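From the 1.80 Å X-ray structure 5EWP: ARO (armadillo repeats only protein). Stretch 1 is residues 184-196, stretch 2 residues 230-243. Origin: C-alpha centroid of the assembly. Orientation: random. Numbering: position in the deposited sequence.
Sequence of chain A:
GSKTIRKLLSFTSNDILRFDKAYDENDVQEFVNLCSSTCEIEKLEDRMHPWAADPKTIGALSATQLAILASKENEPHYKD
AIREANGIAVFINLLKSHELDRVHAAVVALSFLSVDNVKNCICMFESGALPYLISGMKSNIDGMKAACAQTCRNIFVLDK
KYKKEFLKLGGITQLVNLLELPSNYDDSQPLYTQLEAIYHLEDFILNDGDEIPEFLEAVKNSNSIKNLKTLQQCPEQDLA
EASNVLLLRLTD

Stretch 1 184-196: NYDDSQPLYTQLE
Stretch 2, residues 230-243: TLQQCPEQDLAEAS

The two stretches meet through a small, almost wholly apolar contact, in which Leu-195 of one helix packs on Leu-239 and Ala-242 of the other, Leu-191 and Gln-194 fill in beside them, and a tyrosine and a proline extend the contact along the preceding loops; 407 Å² is buried, both sides summed. Stretch 1 runs as loop from Asn-184 to Leu-191, with a type I turn from Asp-186 to Gln-189 (Gln-189 N to Asp-186 O, 2.8 Å), and becomes helical from Tyr-192 onward. Ser-188 OG also donates to Asp-186 OD2 at 2.7 Å, tying the turn together. Leu-191 is the N-cap residue, and its O accepts from Leu-195 N at 3.1 Å. Stretch 2 begins at the end of a helix, Thr-230 and Leu-231, makes a type I turn from Leu-231 to Cys-234 (Cys-234 N to Leu-231 O, 3.1 Å), and passes through Pro-235 (phi/psi -83/64) and the N-cap residue Glu-236 (-157/107) into helix 237-243.

The two later helices point broadly the same way, their axes 30° apart and 10.0 Å at closest approach. The register pairs Leu-195 with Leu-239 (CA to CA 5.7 Å) and Asp-187 with Pro-235 (CA to CA 7.0 Å). Leu-195 (chi1 t, chi2 p) and Leu-239 (chi1 t, chi2 p) both leave their backbones sideways, yet their ends come nearer the opposing stretch. Leu-239 CD1 lies 4.0 Å from Leu-195 CA and 4.1 Å from its CB, while Leu-195 CD1 reaches Ala-242 CB at 3.6 Å and its CD2 reaches Asp-238 CB at 4.2 Å. Ala-242 points toward stretch 1, and its small side chain takes Leu-195 CD1 at close range.

Leu-191 (m, t) points toward stretch 2, its CD1 3.6 Å from Leu-239 CD2 and 4.1 Å from Cys-234 SG, so one methyl touches both the helix and the turn before it. Gln-194 (m, p) starts toward stretch 2 but its end leads away; its aliphatic CG rests 4.2 Å from Leu-231 CD2 (Leu-231 is m, t), and its NE2 is hydrogen-bonded elsewhere in the structure.

At the loop end, Tyr-185 (chi1 t, chi2 62°) sets its OH 3.8 Å from Pro-235 CD. Cys-234 SG (chi1 m) sits 5.3 Å from the centroid of the Tyr-185 ring, 44° off its normal, an oblique sulfur-aromatic contact. Asp-187 CB lies 4.0 Å from Pro-235 CG. Asp-187, Glu-236 and Asp-238 are modelled only to CB; among the atoms present no hydrogen bond crosses, and the contacts are van der Waals.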

ATOM      1  N   ASN A 184      -7.311 -11.164 -20.605  1.00 44.50           N
ATOM      2  CA  ASN A 184      -7.968 -12.420 -20.948  1.00 40.45           C
ATOM      3  C   ASN A 184      -8.959 -12.777 -19.857  1.00 45.73           C
ATOM      4  O   ASN A 184      -9.033 -13.918 -19.407  1.00 40.99           O
ATOM      5  CB  ASN A 184      -6.952 -13.533 -21.185  1.00 39.66           C
ATOM      6  CG  ASN A 184      -6.316 -13.438 -22.553  1.00 38.81           C
ATOM      7  OD1 ASN A 184      -6.870 -12.808 -23.460  1.00 32.94           O
ATOM      8  ND2 ASN A 184      -5.152 -14.059 -22.719  1.00 37.35           N
ATOM      9  N   TYR A 185      -9.710 -11.768 -19.432  1.00 45.88           N
ATOM     10  CA  TYR A 185     -10.570 -11.865 -18.265  1.00 52.70           C
ATOM     11  C   TYR A 185     -11.492 -13.068 -18.289  1.00 54.54           C
ATOM     12  O   TYR A 185     -12.122 -13.403 -19.293  1.00 47.29           O
ATOM     13  CB  TYR A 185     -11.390 -10.582 -18.098  1.00 47.13           C
ATOM     14  CG  TYR A 185     -12.492 -10.711 -17.074  1.00 46.14           C
ATOM     15  CD1 TYR A 185     -12.210 -10.981 -15.742  1.00 46.26           C
ATOM     16  CD2 TYR A 185     -13.820 -10.552 -17.444  1.00 49.57           C
ATOM     17  CE1 TYR A 185     -13.225 -11.110 -14.808  1.00 48.79           C
ATOM     18  CE2 TYR A 185     -14.838 -10.670 -16.520  1.00 55.40           C
ATOM     19  CZ  TYR A 185     -14.537 -10.949 -15.204  1.00 56.21           C
ATOM     20  OH  TYR A 185     -15.559 -11.065 -14.288  1.00 66.34           O
ATOM     21  N   ASP A 186     -11.524 -13.718 -17.134  1.00 58.18           N
ATOM     22  CA  ASP A 186     -12.175 -14.992 -16.938  1.00 62.43           C
ATOM     23  C   ASP A 186     -13.237 -14.804 -15.857  1.00 60.12           C
ATOM     24  O   ASP A 186     -12.910 -14.528 -14.701  1.00 56.32           O
ATOM     25  CB  ASP A 186     -11.128 -16.034 -16.541  1.00 63.73           C
ATOM     26  CG  ASP A 186     -11.689 -17.421 -16.445  1.00 70.45           C
ATOM     27  OD1 ASP A 186     -11.895 -18.042 -17.514  1.00 76.23           O
ATOM     28  OD2 ASP A 186     -11.882 -17.897 -15.306  1.00 73.49           O
ATOM     29  N   ASP A 187     -14.506 -14.938 -16.246  1.00 58.48           N
ATOM     30  CA  ASP A 187     -15.655 -14.634 -15.378  1.00 57.23           C
ATOM     31  C   ASP A 187     -15.646 -15.383 -14.043  1.00 58.35           C
ATOM     32  O   ASP A 187     -16.490 -15.134 -13.183  1.00 63.24           O
ATOM     33  CB  ASP A 187     -16.965 -14.931 -16.114  1.00 58.55           C
ATOM     34  N   SER A 188     -14.692 -16.294 -13.882  1.00 59.96           N
ATOM     35  CA  SER A 188     -14.543 -17.070 -12.664  1.00 62.86           C
ATOM     36  C   SER A 188     -13.765 -16.282 -11.621  1.00 68.24           C
ATOM     37  O   SER A 188     -13.985 -16.455 -10.428  1.00 72.40           O
ATOM     38  CB  SER A 188     -13.842 -18.399 -12.957  1.00 64.74           C
ATOM     39  OG  SER A 188     -12.449 -18.317 -12.740  1.00 63.80           O
ATOM     40  N   GLN A 189     -12.838 -15.444 -12.073  1.00 65.58           N
ATOM     41  CA  GLN A 189     -11.894 -14.804 -11.170  1.00 62.13           C
ATOM     42  C   GLN A 189     -12.519 -13.525 -10.619  1.00 66.69           C
ATOM     43  O   GLN A 189     -13.141 -12.751 -11.358  1.00 67.13           O
ATOM     44  CB  GLN A 189     -10.578 -14.491 -11.882  1.00 56.88           C
ATOM     45  N   PRO A 190     -12.365 -13.301  -9.306  1.00 63.99           N
ATOM     46  CA  PRO A 190     -12.892 -12.102  -8.652  1.00 55.05           C
ATOM     47  C   PRO A 190     -12.102 -10.852  -9.022  1.00 46.54           C
ATOM     48  O   PRO A 190     -10.906 -10.919  -9.313  1.00 51.43           O
ATOM     49  CB  PRO A 190     -12.750 -12.424  -7.158  1.00 57.10           C
ATOM     50  CG  PRO A 190     -12.620 -13.924  -7.105  1.00 58.65           C
ATOM     51  CD  PRO A 190     -11.808 -14.236  -8.318  1.00 62.83           C
ATOM     52  N   LEU A 191     -12.794  -9.722  -9.034  1.00 44.35           N
ATOM     53  CA  LEU A 191     -12.216  -8.453  -9.438  1.00 40.26           C
ATOM     54  C   LEU A 191     -12.152  -7.550  -8.207  1.00 31.29           C
ATOM     55  O   LEU A 191     -12.733  -6.472  -8.179  1.00 37.10           O
ATOM     56  CB  LEU A 191     -13.032  -7.822 -10.564  1.00 40.57           C
ATOM     57  CG  LEU A 191     -12.992  -8.629 -11.868  1.00 39.29           C
ATOM     58  CD1 LEU A 191     -14.145  -8.268 -12.780  1.00 43.41           C
ATOM     59  CD2 LEU A 191     -11.681  -8.356 -12.560  1.00 39.10           C
ATOM     60  N   TYR A 192     -11.451  -8.044  -7.191  1.00 32.91           N
ATOM     61  CA  TYR A 192     -11.263  -7.355  -5.917  1.00 30.66           C
ATOM     62  C   TYR A 192     -10.670  -5.968  -6.087  1.00 31.05           C
ATOM     63  O   TYR A 192     -11.228  -4.978  -5.612  1.00 28.14           O
ATOM     64  CB  TYR A 192     -10.356  -8.183  -5.012  1.00 38.96           C
ATOM     65  CG  TYR A 192     -10.956  -9.496  -4.569  1.00 50.41           C
ATOM     66  CD1 TYR A 192     -12.289  -9.579  -4.176  1.00 58.12           C
ATOM     67  CD2 TYR A 192     -10.192 -10.656  -4.552  1.00 48.42           C
ATOM     68  CE1 TYR A 192     -12.838 -10.783  -3.769  1.00 61.71           C
ATOM     69  CE2 TYR A 192     -10.729 -11.859  -4.147  1.00 51.51           C
ATOM     70  CZ  TYR A 192     -12.053 -11.921  -3.757  1.00 61.43           C
ATOM     71  OH  TYR A 192     -12.590 -13.125  -3.355  1.00 66.25           O
ATOM     72  N   THR A 193      -9.525  -5.911  -6.760  1.00 31.84           N
ATOM     73  CA  THR A 193      -8.780  -4.673  -6.916  1.00 29.96           C
ATOM     74  C   THR A 193      -9.626  -3.636  -7.651  1.00 26.60           C
ATOM     75  O   THR A 193      -9.618  -2.464  -7.288  1.00 26.64           O
ATOM     76  CB  THR A 193      -7.455  -4.916  -7.670  1.00 30.87           C
ATOM     77  OG1 THR A 193      -6.670  -5.869  -6.945  1.00 36.76           O
ATOM     78  CG2 THR A 193      -6.665  -3.625  -7.827  1.00 30.38           C
ATOM     79  N   GLN A 194     -10.376  -4.071  -8.661  1.00 24.74           N
ATOM     80  CA  GLN A 194     -11.248  -3.157  -9.394  1.00 24.75           C
ATOM     81  C   GLN A 194     -12.322  -2.547  -8.495  1.00 24.64           C
ATOM     82  O   GLN A 194     -12.574  -1.338  -8.532  1.00 24.71           O
ATOM     83  CB  GLN A 194     -11.905  -3.871 -10.581  1.00 31.46           C
ATOM     84  CG  GLN A 194     -10.966  -4.131 -11.747  1.00 28.82           C
ATOM     85  CD  GLN A 194     -10.072  -5.343 -11.534  1.00 30.21           C
ATOM     86  OE1 GLN A 194     -10.204  -6.059 -10.542  1.00 30.49           O
ATOM     87  NE2 GLN A 194      -9.157  -5.579 -12.472  1.00 28.25           N
ATOM     88  N   LEU A 195     -12.952  -3.390  -7.687  1.00 22.28           N
ATOM     89  CA  LEU A 195     -13.991  -2.940  -6.778  1.00 23.54           C
ATOM     90  C   LEU A 195     -13.416  -1.990  -5.734  1.00 21.62           C
ATOM     91  O   LEU A 195     -14.027  -0.966  -5.417  1.00 27.13           O
ATOM     92  CB  LEU A 195     -14.676  -4.128  -6.111  1.00 30.56           C
ATOM     93  CG  LEU A 195     -15.811  -3.769  -5.149  1.00 34.18           C
ATOM     94  CD1 LEU A 195     -16.772  -2.774  -5.766  1.00 35.73           C
ATOM     95  CD2 LEU A 195     -16.556  -5.036  -4.776  1.00 37.31           C
ATOM     96  N   GLU A 196     -12.237  -2.321  -5.211  1.00 22.12           N
ATOM     97  CA  GLU A 196     -11.605  -1.450  -4.216  1.00 26.29           C
ATOM     98  C   GLU A 196     -11.271  -0.089  -4.825  1.00 24.82           C
ATOM     99  O   GLU A 196     -11.447   0.951  -4.187  1.00 20.68           O
ATOM    100  CB  GLU A 196     -10.352  -2.116  -3.633  1.00 26.17           C
ATOM    101  CG  GLU A 196     -10.667  -3.362  -2.815  1.00 30.52           C
ATOM    102  CD  GLU A 196      -9.431  -4.117  -2.358  1.00 40.64           C
ATOM    103  OE1 GLU A 196      -8.298  -3.655  -2.634  1.00 33.59           O
ATOM    104  OE2 GLU A 196      -9.594  -5.187  -1.732  1.00 44.07           O
ATOM    105  N   THR A 230     -17.402  -0.573 -18.706  1.00 39.41           N
ATOM    106  CA  THR A 230     -16.971  -1.957 -18.891  1.00 44.78           C
ATOM    107  C   THR A 230     -17.251  -2.795 -17.645  1.00 43.88           C
ATOM    108  O   THR A 230     -17.690  -3.940 -17.743  1.00 42.07           O
ATOM    109  CB  THR A 230     -15.473  -2.038 -19.244  1.00 46.33           C
ATOM    110  OG1 THR A 230     -15.235  -1.348 -20.477  1.00 48.00           O
ATOM    111  CG2 THR A 230     -15.027  -3.484 -19.397  1.00 43.82           C
ATOM    112  N   LEU A 231     -16.979  -2.228 -16.474  1.00 40.13           N
ATOM    113  CA  LEU A 231     -17.188  -2.951 -15.225  1.00 41.37           C
ATOM    114  C   LEU A 231     -18.661  -3.232 -14.914  1.00 46.53           C
ATOM    115  O   LEU A 231     -18.992  -4.284 -14.360  1.00 49.57           O
ATOM    116  CB  LEU A 231     -16.558  -2.185 -14.057  1.00 35.33           C
ATOM    117  CG  LEU A 231     -15.032  -2.182 -13.960  1.00 33.91           C
ATOM    118  CD1 LEU A 231     -14.579  -1.400 -12.723  1.00 34.63           C
ATOM    119  CD2 LEU A 231     -14.487  -3.602 -13.925  1.00 35.35           C
ATOM    120  N   GLN A 232     -19.551  -2.307 -15.261  1.00 43.25           N
ATOM    121  CA  GLN A 232     -20.958  -2.469 -14.883  1.00 53.31           C
ATOM    122  C   GLN A 232     -21.695  -3.559 -15.661  1.00 55.77           C
ATOM    123  O   GLN A 232     -22.897  -3.738 -15.480  1.00 60.70           O
ATOM    124  CB  GLN A 232     -21.707  -1.145 -15.035  1.00 54.97           C
ATOM    125  CG  GLN A 232     -21.796  -0.630 -16.448  1.00 64.30           C
ATOM    126  CD  GLN A 232     -22.770   0.519 -16.572  1.00 71.97           C
ATOM    127  OE1 GLN A 232     -23.224   1.071 -15.569  1.00 67.31           O
ATOM    128  NE2 GLN A 232     -23.097   0.888 -17.806  1.00 77.27           N
ATOM    129  N   GLN A 233     -20.978  -4.294 -16.508  1.00 53.63           N
ATOM    130  CA  GLN A 233     -21.575  -5.402 -17.251  1.00 57.51           C
ATOM    131  C   GLN A 233     -20.992  -6.752 -16.833  1.00 63.44           C
ATOM    132  O   GLN A 233     -21.254  -7.776 -17.462  1.00 70.40           O
ATOM    133  CB  GLN A 233     -21.390  -5.193 -18.756  1.00 57.38           C
ATOM    134  N   CYS A 234     -20.196  -6.750 -15.769  1.00 60.50           N
ATOM    135  CA  CYS A 234     -19.600  -7.979 -15.244  1.00 59.76           C
ATOM    136  C   CYS A 234     -20.614  -8.802 -14.446  1.00 59.71           C
ATOM    137  O   CYS A 234     -21.558  -8.248 -13.886  1.00 62.58           O
ATOM    138  CB  CYS A 234     -18.375  -7.647 -14.382  1.00 57.11           C
ATOM    139  SG  CYS A 234     -17.018  -6.891 -15.305  1.00 62.08           S
ATOM    140  N   PRO A 235     -20.424 -10.131 -14.389  1.00 62.57           N
ATOM    141  CA  PRO A 235     -21.375 -10.978 -13.663  1.00 66.24           C
ATOM    142  C   PRO A 235     -21.093 -11.009 -12.167  1.00 68.53           C
ATOM    143  O   PRO A 235     -20.779 -12.063 -11.609  1.00 74.33           O
ATOM    144  CB  PRO A 235     -21.147 -12.358 -14.281  1.00 67.94           C
ATOM    145  CG  PRO A 235     -19.690 -12.355 -14.645  1.00 67.36           C
ATOM    146  CD  PRO A 235     -19.301 -10.916 -14.937  1.00 65.31           C
ATOM    147  N   GLU A 236     -21.217  -9.854 -11.525  1.00 62.12           N
ATOM    148  CA  GLU A 236     -20.897  -9.727 -10.113  1.00 54.40           C
ATOM    149  C   GLU A 236     -21.636  -8.524  -9.537  1.00 56.99           C
ATOM    150  O   GLU A 236     -21.274  -7.377  -9.804  1.00 60.22           O
ATOM    151  CB  GLU A 236     -19.388  -9.586  -9.904  1.00 51.76           C
ATOM    152  N   GLN A 237     -22.669  -8.804  -8.746  1.00 58.31           N
ATOM    153  CA  GLN A 237     -23.638  -7.797  -8.319  1.00 58.30           C
ATOM    154  C   GLN A 237     -23.013  -6.620  -7.571  1.00 58.34           C
ATOM    155  O   GLN A 237     -23.347  -5.467  -7.847  1.00 55.56           O
ATOM    156  CB  GLN A 237     -24.719  -8.443  -7.444  1.00 60.06           C
ATOM    157  N   ASP A 238     -22.141  -6.908  -6.608  1.00 58.87           N
ATOM    158  CA  ASP A 238     -21.457  -5.862  -5.850  1.00 57.80           C
ATOM    159  C   ASP A 238     -20.700  -4.937  -6.795  1.00 54.15           C
ATOM    160  O   ASP A 238     -20.838  -3.712  -6.738  1.00 48.80           O
ATOM    161  CB  ASP A 238     -20.506  -6.475  -4.816  1.00 56.61           C
ATOM    162  N   LEU A 239     -19.915  -5.543  -7.682  1.00 50.96           N
ATOM    163  CA  LEU A 239     -19.076  -4.780  -8.593  1.00 53.20           C
ATOM    164  C   LEU A 239     -19.919  -4.021  -9.618  1.00 53.06           C
ATOM    165  O   LEU A 239     -19.644  -2.861  -9.922  1.00 50.48           O
ATOM    166  CB  LEU A 239     -18.081  -5.701  -9.308  1.00 47.42           C
ATOM    167  CG  LEU A 239     -17.212  -5.026 -10.374  1.00 46.95           C
ATOM    168  CD1 LEU A 239     -16.397  -3.858  -9.802  1.00 40.64           C
ATOM    169  CD2 LEU A 239     -16.321  -6.056 -11.033  1.00 46.08           C
ATOM    170  N   ALA A 240     -20.969  -4.661 -10.117  1.00 55.55           N
ATOM    171  CA  ALA A 240     -21.810  -4.060 -11.145  1.00 56.25           C
ATOM    172  C   ALA A 240     -22.588  -2.887 -10.570  1.00 51.16           C
ATOM    173  O   ALA A 240     -22.699  -1.826 -11.197  1.00 51.13           O
ATOM    174  CB  ALA A 240     -22.743  -5.086 -11.722  1.00 58.03           C
ATOM    175  N   GLU A 241     -23.130  -3.084  -9.371  1.00 51.16           N
ATOM    176  CA  GLU A 241     -23.815  -2.010  -8.663  1.00 51.55           C
ATOM    177  C   GLU A 241     -22.900  -0.837  -8.309  1.00 49.32           C
ATOM    178  O   GLU A 241     -23.271   0.314  -8.531  1.00 42.52           O
ATOM    179  CB  GLU A 241     -24.477  -2.566  -7.389  1.00 56.77           C
ATOM    180  N   ALA A 242     -21.721  -1.130  -7.760  1.00 47.62           N
ATOM    181  CA  ALA A 242     -20.781  -0.085  -7.359  1.00 42.96           C
ATOM    182  C   ALA A 242     -20.342   0.733  -8.566  1.00 42.40           C
ATOM    183  O   ALA A 242     -20.257   1.966  -8.504  1.00 39.46           O
ATOM    184  CB  ALA A 242     -19.573  -0.689  -6.656  1.00 37.47           C
ATOM    185  N   SER A 243     -20.095   0.031  -9.669  1.00 46.44           N
ATOM    186  CA  SER A 243     -19.689   0.664 -10.921  1.00 44.91           C
ATOM    187  C   SER A 243     -20.782   1.577 -11.434  1.00 49.03           C
ATOM    188  O   SER A 243     -20.520   2.708 -11.844  1.00 46.33           O
ATOM    189  CB  SER A 243     -19.352  -0.388 -11.974  1.00 46.69           C
ATOM    190  OG  SER A 243     -18.563  -1.428 -11.420  1.00 51.73           O
TER